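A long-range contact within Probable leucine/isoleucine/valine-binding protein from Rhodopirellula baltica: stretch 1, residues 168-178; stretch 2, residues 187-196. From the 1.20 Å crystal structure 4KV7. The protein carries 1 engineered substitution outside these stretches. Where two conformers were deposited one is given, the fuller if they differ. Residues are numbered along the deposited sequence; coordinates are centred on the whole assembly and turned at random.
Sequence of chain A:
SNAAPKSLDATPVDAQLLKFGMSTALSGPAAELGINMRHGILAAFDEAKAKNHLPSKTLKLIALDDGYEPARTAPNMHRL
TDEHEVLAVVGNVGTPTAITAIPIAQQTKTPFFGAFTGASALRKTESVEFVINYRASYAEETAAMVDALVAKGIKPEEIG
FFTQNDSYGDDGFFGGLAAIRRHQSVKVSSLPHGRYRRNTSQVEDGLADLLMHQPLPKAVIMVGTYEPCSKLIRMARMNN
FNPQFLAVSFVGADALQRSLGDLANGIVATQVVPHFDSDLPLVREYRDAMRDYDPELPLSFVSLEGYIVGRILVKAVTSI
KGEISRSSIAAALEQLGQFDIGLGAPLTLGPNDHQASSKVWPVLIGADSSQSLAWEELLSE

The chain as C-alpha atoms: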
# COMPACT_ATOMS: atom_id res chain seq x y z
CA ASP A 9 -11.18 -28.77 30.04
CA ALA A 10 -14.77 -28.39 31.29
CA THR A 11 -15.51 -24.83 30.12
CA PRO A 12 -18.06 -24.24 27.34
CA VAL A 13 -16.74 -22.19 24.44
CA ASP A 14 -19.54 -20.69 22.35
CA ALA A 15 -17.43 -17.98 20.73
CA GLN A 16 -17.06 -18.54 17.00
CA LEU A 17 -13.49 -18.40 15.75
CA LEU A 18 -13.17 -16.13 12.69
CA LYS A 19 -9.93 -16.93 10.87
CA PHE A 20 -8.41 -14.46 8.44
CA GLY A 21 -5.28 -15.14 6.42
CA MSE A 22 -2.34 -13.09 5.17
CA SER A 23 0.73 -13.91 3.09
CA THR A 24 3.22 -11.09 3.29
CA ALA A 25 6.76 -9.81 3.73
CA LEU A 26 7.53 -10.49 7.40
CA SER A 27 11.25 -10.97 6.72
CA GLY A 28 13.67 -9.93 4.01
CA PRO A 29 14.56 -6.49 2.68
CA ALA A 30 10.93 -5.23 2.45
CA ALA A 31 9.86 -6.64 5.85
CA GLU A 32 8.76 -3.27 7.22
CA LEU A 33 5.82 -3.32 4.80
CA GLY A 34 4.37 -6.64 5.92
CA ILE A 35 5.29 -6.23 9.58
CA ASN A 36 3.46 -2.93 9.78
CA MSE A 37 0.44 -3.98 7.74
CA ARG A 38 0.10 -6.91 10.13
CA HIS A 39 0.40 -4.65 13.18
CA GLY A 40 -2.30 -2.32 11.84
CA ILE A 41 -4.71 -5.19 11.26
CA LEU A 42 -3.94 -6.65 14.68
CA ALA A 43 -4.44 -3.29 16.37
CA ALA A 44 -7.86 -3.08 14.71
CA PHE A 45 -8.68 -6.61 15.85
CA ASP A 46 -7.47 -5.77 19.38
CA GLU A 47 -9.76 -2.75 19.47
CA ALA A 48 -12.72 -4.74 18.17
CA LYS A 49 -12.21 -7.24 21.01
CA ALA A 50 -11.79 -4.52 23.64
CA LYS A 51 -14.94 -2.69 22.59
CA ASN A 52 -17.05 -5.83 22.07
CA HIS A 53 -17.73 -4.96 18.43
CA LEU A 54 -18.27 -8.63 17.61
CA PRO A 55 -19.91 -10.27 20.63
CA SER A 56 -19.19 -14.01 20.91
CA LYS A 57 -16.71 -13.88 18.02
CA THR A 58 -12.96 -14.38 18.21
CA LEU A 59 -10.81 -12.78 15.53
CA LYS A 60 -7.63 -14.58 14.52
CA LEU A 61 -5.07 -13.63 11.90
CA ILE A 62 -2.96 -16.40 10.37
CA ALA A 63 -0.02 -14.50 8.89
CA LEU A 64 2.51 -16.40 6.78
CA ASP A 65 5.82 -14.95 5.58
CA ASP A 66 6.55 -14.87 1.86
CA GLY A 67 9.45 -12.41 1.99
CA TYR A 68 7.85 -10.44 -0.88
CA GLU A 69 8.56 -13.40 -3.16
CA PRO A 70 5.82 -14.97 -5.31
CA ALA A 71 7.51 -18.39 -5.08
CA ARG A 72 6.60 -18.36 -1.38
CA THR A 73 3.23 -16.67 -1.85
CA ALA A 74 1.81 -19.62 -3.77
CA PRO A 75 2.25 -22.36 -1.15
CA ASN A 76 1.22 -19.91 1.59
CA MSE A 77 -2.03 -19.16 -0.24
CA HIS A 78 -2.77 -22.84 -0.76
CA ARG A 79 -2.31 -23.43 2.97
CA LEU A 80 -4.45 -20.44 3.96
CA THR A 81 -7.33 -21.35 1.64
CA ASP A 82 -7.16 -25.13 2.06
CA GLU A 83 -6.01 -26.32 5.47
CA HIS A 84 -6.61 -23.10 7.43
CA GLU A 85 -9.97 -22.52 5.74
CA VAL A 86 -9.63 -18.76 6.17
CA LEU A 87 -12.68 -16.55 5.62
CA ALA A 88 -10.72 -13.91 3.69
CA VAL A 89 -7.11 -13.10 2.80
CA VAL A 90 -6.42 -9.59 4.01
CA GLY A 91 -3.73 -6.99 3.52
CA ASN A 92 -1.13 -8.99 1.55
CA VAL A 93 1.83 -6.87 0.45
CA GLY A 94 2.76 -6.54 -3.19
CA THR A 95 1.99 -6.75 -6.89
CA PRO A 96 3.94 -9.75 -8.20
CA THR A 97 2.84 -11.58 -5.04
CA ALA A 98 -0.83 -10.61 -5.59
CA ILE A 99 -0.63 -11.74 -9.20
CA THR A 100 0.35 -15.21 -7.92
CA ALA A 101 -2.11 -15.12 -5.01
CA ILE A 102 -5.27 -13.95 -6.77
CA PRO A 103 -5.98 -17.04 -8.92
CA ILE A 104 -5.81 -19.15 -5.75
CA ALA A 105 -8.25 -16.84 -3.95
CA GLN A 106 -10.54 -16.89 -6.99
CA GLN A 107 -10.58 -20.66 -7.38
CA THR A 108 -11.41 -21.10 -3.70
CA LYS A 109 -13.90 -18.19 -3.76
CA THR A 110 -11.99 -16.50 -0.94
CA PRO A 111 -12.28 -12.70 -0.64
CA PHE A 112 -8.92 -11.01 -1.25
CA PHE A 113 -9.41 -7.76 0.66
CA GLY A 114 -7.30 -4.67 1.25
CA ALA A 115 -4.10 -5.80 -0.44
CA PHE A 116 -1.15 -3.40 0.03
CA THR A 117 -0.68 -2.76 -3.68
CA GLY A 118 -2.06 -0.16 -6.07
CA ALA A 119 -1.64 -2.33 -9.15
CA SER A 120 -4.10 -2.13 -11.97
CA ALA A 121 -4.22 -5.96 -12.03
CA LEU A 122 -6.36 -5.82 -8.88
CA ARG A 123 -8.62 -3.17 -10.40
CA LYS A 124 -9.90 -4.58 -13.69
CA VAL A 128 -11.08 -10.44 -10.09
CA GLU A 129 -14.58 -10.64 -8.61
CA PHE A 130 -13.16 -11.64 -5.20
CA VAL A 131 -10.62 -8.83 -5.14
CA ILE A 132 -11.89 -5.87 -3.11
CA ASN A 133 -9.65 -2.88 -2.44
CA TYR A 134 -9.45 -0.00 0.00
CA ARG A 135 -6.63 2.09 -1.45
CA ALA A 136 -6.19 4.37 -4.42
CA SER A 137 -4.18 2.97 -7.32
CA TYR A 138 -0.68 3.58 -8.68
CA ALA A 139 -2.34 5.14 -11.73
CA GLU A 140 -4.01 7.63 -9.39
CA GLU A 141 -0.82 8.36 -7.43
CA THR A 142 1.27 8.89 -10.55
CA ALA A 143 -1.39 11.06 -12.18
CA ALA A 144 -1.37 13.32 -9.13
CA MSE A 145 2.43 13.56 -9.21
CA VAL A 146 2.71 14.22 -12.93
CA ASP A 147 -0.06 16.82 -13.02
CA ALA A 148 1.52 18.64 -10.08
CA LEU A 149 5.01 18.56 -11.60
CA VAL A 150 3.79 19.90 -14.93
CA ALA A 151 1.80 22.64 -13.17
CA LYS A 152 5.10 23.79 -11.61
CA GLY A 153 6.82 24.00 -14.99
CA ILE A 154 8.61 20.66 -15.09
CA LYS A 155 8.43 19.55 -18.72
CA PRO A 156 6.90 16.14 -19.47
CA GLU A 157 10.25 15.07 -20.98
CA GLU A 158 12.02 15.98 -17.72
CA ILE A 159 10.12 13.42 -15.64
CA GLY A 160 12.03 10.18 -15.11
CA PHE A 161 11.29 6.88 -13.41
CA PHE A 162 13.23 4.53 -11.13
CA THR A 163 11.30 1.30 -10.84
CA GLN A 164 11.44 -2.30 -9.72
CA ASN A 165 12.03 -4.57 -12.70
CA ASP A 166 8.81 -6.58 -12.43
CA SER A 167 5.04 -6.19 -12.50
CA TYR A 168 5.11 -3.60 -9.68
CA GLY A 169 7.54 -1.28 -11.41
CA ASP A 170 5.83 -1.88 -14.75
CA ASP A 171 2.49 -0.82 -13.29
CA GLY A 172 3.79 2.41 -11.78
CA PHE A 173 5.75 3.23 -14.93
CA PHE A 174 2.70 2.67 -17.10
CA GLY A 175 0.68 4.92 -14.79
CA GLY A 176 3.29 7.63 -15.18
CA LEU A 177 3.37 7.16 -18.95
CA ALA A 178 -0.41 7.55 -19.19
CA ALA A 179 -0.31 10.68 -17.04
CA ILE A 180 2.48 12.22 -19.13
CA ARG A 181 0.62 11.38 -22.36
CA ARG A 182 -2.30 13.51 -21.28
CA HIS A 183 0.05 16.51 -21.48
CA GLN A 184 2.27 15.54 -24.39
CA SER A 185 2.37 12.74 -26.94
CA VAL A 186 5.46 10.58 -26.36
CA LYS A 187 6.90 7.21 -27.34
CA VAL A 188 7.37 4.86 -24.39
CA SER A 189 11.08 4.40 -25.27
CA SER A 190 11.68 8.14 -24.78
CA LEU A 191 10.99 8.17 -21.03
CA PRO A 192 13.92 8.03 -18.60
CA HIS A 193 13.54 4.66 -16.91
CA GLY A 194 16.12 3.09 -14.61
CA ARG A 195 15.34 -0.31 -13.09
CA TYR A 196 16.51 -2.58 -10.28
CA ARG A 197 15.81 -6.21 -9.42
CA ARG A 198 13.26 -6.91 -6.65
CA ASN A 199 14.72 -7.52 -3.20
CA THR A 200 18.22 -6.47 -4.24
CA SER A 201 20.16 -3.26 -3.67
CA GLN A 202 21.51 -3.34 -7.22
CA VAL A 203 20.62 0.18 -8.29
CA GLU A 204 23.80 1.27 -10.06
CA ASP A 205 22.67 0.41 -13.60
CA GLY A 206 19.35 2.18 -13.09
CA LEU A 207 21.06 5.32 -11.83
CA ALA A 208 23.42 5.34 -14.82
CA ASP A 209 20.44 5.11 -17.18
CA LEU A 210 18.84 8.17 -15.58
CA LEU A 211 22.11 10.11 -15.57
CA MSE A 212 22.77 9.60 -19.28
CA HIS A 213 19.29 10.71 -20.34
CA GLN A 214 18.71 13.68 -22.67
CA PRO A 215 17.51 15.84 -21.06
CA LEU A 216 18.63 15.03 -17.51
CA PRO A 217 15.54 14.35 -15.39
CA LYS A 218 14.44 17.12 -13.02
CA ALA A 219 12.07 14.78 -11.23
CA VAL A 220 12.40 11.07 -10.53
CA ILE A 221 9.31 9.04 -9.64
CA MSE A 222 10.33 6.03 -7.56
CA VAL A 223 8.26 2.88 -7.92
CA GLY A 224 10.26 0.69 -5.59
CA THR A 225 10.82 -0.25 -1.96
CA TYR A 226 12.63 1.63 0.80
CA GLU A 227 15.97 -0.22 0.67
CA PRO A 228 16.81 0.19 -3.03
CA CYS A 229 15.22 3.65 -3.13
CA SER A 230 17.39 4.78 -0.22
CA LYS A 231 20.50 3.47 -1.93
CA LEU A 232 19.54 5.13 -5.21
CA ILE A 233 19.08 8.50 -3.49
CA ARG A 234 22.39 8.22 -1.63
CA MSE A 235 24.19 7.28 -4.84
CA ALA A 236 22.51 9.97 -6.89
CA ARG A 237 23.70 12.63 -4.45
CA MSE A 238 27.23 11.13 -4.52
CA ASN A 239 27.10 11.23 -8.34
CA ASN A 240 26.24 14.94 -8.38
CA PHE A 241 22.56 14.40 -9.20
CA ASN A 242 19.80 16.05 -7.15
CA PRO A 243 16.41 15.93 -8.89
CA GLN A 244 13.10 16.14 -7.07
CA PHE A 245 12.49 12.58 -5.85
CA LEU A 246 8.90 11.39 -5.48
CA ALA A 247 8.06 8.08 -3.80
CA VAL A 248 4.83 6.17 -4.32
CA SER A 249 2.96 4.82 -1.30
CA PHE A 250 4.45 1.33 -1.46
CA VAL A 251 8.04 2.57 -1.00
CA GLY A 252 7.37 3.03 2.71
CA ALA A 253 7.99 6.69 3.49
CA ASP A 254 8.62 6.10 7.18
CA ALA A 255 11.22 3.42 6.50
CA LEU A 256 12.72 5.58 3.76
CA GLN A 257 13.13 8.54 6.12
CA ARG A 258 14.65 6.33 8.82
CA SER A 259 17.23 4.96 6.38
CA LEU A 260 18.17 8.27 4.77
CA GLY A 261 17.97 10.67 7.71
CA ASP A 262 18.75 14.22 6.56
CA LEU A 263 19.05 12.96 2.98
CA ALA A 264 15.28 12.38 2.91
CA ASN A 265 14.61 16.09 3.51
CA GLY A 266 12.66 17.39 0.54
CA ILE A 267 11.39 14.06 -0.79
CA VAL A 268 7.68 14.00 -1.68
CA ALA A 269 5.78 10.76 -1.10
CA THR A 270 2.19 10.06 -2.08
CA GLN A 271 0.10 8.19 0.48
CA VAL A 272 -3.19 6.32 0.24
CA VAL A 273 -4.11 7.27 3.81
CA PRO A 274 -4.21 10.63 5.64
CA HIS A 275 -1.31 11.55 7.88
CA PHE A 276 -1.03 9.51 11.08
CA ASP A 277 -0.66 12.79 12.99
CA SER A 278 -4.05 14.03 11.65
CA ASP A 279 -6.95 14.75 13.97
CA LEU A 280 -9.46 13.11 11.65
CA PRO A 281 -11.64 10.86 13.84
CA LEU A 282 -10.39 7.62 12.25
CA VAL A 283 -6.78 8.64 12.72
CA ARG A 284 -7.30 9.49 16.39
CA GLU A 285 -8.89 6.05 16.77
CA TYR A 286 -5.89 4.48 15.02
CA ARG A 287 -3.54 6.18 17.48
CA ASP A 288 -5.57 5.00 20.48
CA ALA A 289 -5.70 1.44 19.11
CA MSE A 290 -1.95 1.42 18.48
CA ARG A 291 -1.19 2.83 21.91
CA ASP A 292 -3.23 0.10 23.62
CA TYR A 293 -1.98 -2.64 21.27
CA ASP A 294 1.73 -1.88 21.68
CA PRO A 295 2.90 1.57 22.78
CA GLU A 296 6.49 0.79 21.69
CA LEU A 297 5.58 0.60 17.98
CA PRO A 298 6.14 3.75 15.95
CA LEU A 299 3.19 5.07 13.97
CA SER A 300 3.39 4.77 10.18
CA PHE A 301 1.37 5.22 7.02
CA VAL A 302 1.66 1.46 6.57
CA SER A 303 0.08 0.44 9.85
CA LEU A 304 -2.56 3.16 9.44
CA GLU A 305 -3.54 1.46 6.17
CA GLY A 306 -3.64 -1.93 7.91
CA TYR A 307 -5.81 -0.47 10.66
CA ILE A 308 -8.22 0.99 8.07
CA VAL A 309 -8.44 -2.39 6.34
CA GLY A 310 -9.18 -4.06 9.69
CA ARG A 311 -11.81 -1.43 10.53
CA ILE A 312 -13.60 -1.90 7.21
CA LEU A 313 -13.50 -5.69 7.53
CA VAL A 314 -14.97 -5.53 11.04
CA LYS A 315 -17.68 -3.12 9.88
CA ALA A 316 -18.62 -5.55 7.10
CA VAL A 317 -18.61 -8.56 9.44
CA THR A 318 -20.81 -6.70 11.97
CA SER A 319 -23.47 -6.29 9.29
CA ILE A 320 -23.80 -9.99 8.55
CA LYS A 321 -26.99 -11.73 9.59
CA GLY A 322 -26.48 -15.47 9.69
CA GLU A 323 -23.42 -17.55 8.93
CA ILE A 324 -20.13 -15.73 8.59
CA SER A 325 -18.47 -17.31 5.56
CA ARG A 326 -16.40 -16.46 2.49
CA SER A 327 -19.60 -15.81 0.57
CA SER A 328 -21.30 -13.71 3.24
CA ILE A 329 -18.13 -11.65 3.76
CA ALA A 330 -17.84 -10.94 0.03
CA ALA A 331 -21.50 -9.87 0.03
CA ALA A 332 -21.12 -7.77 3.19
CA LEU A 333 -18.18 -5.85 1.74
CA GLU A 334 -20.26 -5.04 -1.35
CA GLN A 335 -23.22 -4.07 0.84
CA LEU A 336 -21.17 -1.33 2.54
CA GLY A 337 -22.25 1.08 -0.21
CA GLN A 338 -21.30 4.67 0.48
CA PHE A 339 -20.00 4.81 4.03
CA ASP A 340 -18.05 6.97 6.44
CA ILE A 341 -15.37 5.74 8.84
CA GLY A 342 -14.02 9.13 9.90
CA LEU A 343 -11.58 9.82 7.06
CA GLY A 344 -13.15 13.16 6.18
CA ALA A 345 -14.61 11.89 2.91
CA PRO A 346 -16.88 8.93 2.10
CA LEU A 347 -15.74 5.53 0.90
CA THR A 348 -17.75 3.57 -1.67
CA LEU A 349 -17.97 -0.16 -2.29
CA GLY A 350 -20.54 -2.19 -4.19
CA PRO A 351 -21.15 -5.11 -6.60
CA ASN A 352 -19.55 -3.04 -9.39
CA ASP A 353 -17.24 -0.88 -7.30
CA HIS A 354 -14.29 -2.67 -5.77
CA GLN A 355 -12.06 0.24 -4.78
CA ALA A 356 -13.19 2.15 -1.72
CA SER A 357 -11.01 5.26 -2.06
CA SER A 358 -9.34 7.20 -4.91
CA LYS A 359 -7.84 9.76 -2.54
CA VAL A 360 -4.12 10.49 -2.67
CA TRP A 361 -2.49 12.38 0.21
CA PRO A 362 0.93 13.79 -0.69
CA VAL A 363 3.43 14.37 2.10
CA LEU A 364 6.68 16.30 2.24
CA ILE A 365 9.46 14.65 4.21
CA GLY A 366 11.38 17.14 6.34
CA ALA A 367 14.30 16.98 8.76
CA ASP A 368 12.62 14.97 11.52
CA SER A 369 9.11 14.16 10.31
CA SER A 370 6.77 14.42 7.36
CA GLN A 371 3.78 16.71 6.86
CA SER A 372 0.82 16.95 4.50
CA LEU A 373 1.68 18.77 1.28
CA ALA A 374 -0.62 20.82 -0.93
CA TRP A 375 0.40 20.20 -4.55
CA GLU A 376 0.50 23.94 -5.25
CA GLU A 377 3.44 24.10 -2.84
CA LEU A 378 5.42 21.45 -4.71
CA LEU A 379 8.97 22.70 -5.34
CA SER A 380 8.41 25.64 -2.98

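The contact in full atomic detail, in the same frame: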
# COMPACT_ATOMS: atom_id res chain seq x y z
N TYR A 168 5.33 -4.79 -10.50
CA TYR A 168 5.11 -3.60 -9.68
C TYR A 168 5.65 -2.37 -10.40
O TYR A 168 4.93 -1.38 -10.63
CB TYR A 168 5.79 -3.77 -8.31
CG TYR A 168 5.97 -2.52 -7.49
CD1 TYR A 168 5.00 -1.52 -7.45
CD2 TYR A 168 7.11 -2.36 -6.71
CE1 TYR A 168 5.17 -0.41 -6.66
CE2 TYR A 168 7.30 -1.25 -5.92
CZ TYR A 168 6.33 -0.26 -5.91
OH TYR A 168 6.50 0.87 -5.13
N GLY A 169 6.93 -2.41 -10.74
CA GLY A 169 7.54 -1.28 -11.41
C GLY A 169 6.88 -0.99 -12.74
O GLY A 169 6.67 0.18 -13.09
N ASP A 170 6.55 -2.04 -13.49
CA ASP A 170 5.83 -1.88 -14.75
C ASP A 170 4.55 -1.08 -14.53
O ASP A 170 4.24 -0.17 -15.30
CB ASP A 170 5.44 -3.24 -15.34
CG ASP A 170 6.61 -4.02 -15.92
OD1 ASP A 170 7.75 -3.51 -15.98
OD2 ASP A 170 6.35 -5.18 -16.32
N ASP A 171 3.78 -1.45 -13.51
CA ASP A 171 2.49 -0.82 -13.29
C ASP A 171 2.62 0.67 -12.97
O ASP A 171 1.88 1.50 -13.50
CB ASP A 171 1.71 -1.55 -12.21
CG ASP A 171 0.24 -1.21 -12.24
OD1 ASP A 171 -0.46 -1.75 -13.13
OD2 ASP A 171 -0.21 -0.42 -11.41
N GLY A 172 3.56 1.02 -12.10
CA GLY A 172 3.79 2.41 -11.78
C GLY A 172 4.31 3.21 -12.97
O GLY A 172 3.88 4.35 -13.21
N PHE A 173 5.24 2.62 -13.71
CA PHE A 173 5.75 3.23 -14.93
C PHE A 173 4.63 3.50 -15.93
O PHE A 173 4.54 4.59 -16.49
CB PHE A 173 6.82 2.35 -15.56
CG PHE A 173 7.36 2.90 -16.84
CD1 PHE A 173 8.18 4.03 -16.83
CD2 PHE A 173 7.06 2.30 -18.05
CE1 PHE A 173 8.67 4.55 -18.02
CE2 PHE A 173 7.56 2.81 -19.24
CZ PHE A 173 8.37 3.93 -19.22
N PHE A 174 3.79 2.51 -16.16
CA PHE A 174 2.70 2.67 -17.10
C PHE A 174 1.71 3.73 -16.64
O PHE A 174 1.16 4.47 -17.46
CB PHE A 174 2.04 1.33 -17.38
CG PHE A 174 2.91 0.37 -18.16
CD1 PHE A 174 3.79 0.85 -19.12
CD2 PHE A 174 2.88 -0.99 -17.90
CE1 PHE A 174 4.61 -0.03 -19.83
CE2 PHE A 174 3.69 -1.87 -18.61
CZ PHE A 174 4.56 -1.38 -19.57
N GLY A 175 1.49 3.84 -15.33
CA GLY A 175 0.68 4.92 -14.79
C GLY A 175 1.29 6.28 -15.09
O GLY A 175 0.61 7.21 -15.50
N GLY A 176 2.60 6.40 -14.88
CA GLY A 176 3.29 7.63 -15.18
C GLY A 176 3.25 7.99 -16.66
O GLY A 176 3.02 9.15 -17.02
N LEU A 177 3.44 6.99 -17.51
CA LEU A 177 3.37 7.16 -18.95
C LEU A 177 2.00 7.71 -19.37
O LEU A 177 1.92 8.65 -20.17
CB LEU A 177 3.65 5.83 -19.64
CG LEU A 177 3.46 5.79 -21.15
CD1 LEU A 177 4.43 6.72 -21.88
CD2 LEU A 177 3.60 4.36 -21.65
N ALA A 178 0.93 7.10 -18.86
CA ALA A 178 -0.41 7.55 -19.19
C ALA A 178 -0.63 9.00 -18.74
O ALA A 178 -1.22 9.81 -19.46
CB ALA A 178 -1.45 6.64 -18.55
N LYS A 187 6.67 8.64 -27.16
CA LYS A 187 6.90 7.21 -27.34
C LYS A 187 7.40 6.65 -26.01
O LYS A 187 8.14 7.31 -25.29
CB LYS A 187 7.95 6.96 -28.42
CG LYS A 187 7.60 7.54 -29.77
CD LYS A 187 6.40 6.84 -30.40
CE LYS A 187 5.95 7.54 -31.67
NZ LYS A 187 4.71 6.93 -32.25
N VAL A 188 6.99 5.42 -25.68
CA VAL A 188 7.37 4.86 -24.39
C VAL A 188 8.90 4.77 -24.23
O VAL A 188 9.41 4.97 -23.13
CB VAL A 188 6.68 3.49 -24.12
CG1 VAL A 188 7.16 2.43 -25.09
CG2 VAL A 188 6.91 3.06 -22.67
N SER A 189 9.62 4.54 -25.33
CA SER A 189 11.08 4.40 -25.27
C SER A 189 11.79 5.71 -24.94
O SER A 189 12.98 5.71 -24.60
CB SER A 189 11.61 3.86 -26.60
OG SER A 189 11.39 4.78 -27.65
N SER A 190 11.08 6.83 -25.02
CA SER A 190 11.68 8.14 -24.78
C SER A 190 11.81 8.47 -23.29
O SER A 190 12.63 9.29 -22.91
CB SER A 190 10.88 9.23 -25.48
OG SER A 190 9.62 9.42 -24.87
N LEU A 191 11.00 7.83 -22.46
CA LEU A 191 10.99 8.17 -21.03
C LEU A 191 12.26 7.69 -20.33
O LEU A 191 12.75 6.59 -20.59
CB LEU A 191 9.78 7.55 -20.33
CG LEU A 191 8.44 8.29 -20.44
CD1 LEU A 191 7.94 8.40 -21.87
CD2 LEU A 191 7.40 7.59 -19.57
N PRO A 192 12.81 8.51 -19.42
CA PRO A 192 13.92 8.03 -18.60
C PRO A 192 13.40 6.94 -17.68
O PRO A 192 12.42 7.17 -16.98
CB PRO A 192 14.34 9.25 -17.78
CG PRO A 192 13.53 10.42 -18.34
CD PRO A 192 12.33 9.83 -18.98
N HIS A 193 14.05 5.78 -17.67
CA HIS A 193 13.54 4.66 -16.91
C HIS A 193 14.66 3.74 -16.45
O HIS A 193 15.11 2.86 -17.19
CB HIS A 193 12.53 3.87 -17.75
CG HIS A 193 11.70 2.91 -16.95
ND1 HIS A 193 10.86 1.99 -17.53
CD2 HIS A 193 11.57 2.75 -15.61
CE1 HIS A 193 10.25 1.29 -16.59
NE2 HIS A 193 10.66 1.74 -15.41
N GLY A 194 15.13 3.95 -15.22
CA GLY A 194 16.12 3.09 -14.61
C GLY A 194 15.43 2.03 -13.79
O GLY A 194 14.41 2.31 -13.16
N ARG A 195 15.98 0.81 -13.79
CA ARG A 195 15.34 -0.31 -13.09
C ARG A 195 16.29 -0.99 -12.12
O ARG A 195 17.51 -0.88 -12.23
CB ARG A 195 14.84 -1.41 -14.04
CG ARG A 195 14.41 -1.07 -15.44
CD ARG A 195 13.00 -0.55 -15.57
NE ARG A 195 11.89 -1.15 -14.81
CZ ARG A 195 10.87 -1.81 -15.38
NH1 ARG A 195 10.86 -2.05 -16.68
NH2 ARG A 195 9.85 -2.21 -14.64
N TYR A 196 15.72 -1.73 -11.17
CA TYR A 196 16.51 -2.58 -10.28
C TYR A 196 15.74 -3.86 -10.01
O TYR A 196 14.51 -3.88 -10.07
CB TYR A 196 16.82 -1.85 -8.96
CG TYR A 196 15.61 -1.76 -8.08
CD1 TYR A 196 14.72 -0.69 -8.19
CD2 TYR A 196 15.32 -2.76 -7.16
CE1 TYR A 196 13.58 -0.62 -7.41
CE2 TYR A 196 14.18 -2.71 -6.38
CZ TYR A 196 13.31 -1.63 -6.51
OH TYR A 196 12.18 -1.58 -5.71

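This is a helix-against-strand contact in which side chains do most of the joining: an aromatic stack at its centre, an apolar cluster at one end and a single salt bridge at the other.

Residues 168-178 lie within a longer helix, confirmed by an unbroken run of i to i-4 backbone hydrogen bonds from Gly 172 N to Tyr 168 O through Ala 178 N to Phe 174 O. After Lys 187 the second stretch forms a 3-10 segment at 188-190, and it ends in a strand at 193-196. Helix and strand run nearly antiparallel, at 164°, with their axes approaching to 10.5 Å. The register follows: Gly 169 CA lies 8.0 Å from Arg 195 CA, Phe 173 CA 8.2 Å from His 193 CA, and Leu 177 CA 7.1 Å from Val 188 CA. These helix positions are four residues apart, so they recur on the same face. No backbone hydrogen bond crosses the gap, and the contact buries 449 Å² in total.

Phe 173 contributes most, with 104 Å² covered. Its CA-to-CB bond points toward the second stretch and chi1 is t. The ring forms an offset stack with that of His 193: the centroids are 3.8 Å apart, the planes differ by 8°, and Phe 173 CG comes within 3.3 Å of His 193 CE1. Near-parallel planes at this spacing give broad van der Waals contact between the two flat surfaces, while His 193 NE2 is hydrogen-bonded elsewhere in the structure.

Val 188 meets the edge of the Phe 173 ring, with CG2 3.5 Å from Phe 173 CE2, and Leu 191 adds a contact between its CD2 and Phe 173 CE1 at 3.6 Å. One turn along the helix, Leu 177 reaches the same two residues: its CD2 is 3.7 Å from Val 188 CG2, and its CD1 is 3.9 Å from Leu 191 CD2. The four side chains thus form a continuous apolar patch.

At the other end, Arg 195 NH2 donates to Asp 170 OD1 at 2.8 Å with an N-H...O angle of 175°, a nearly linear hydrogen bond that is also a salt bridge. The carboxylate oxygen lies near the guanidinium plane, as suits an in-plane N-H donor. Neither residue's CA-to-CB bond points toward its partner stretch, yet both side-chain ends come nearer. With no side chain, Gly 169 leaves room for the guanidinium: a CB modelled on it would sit 3.2 Å from Arg 195 NH2, a tight approach.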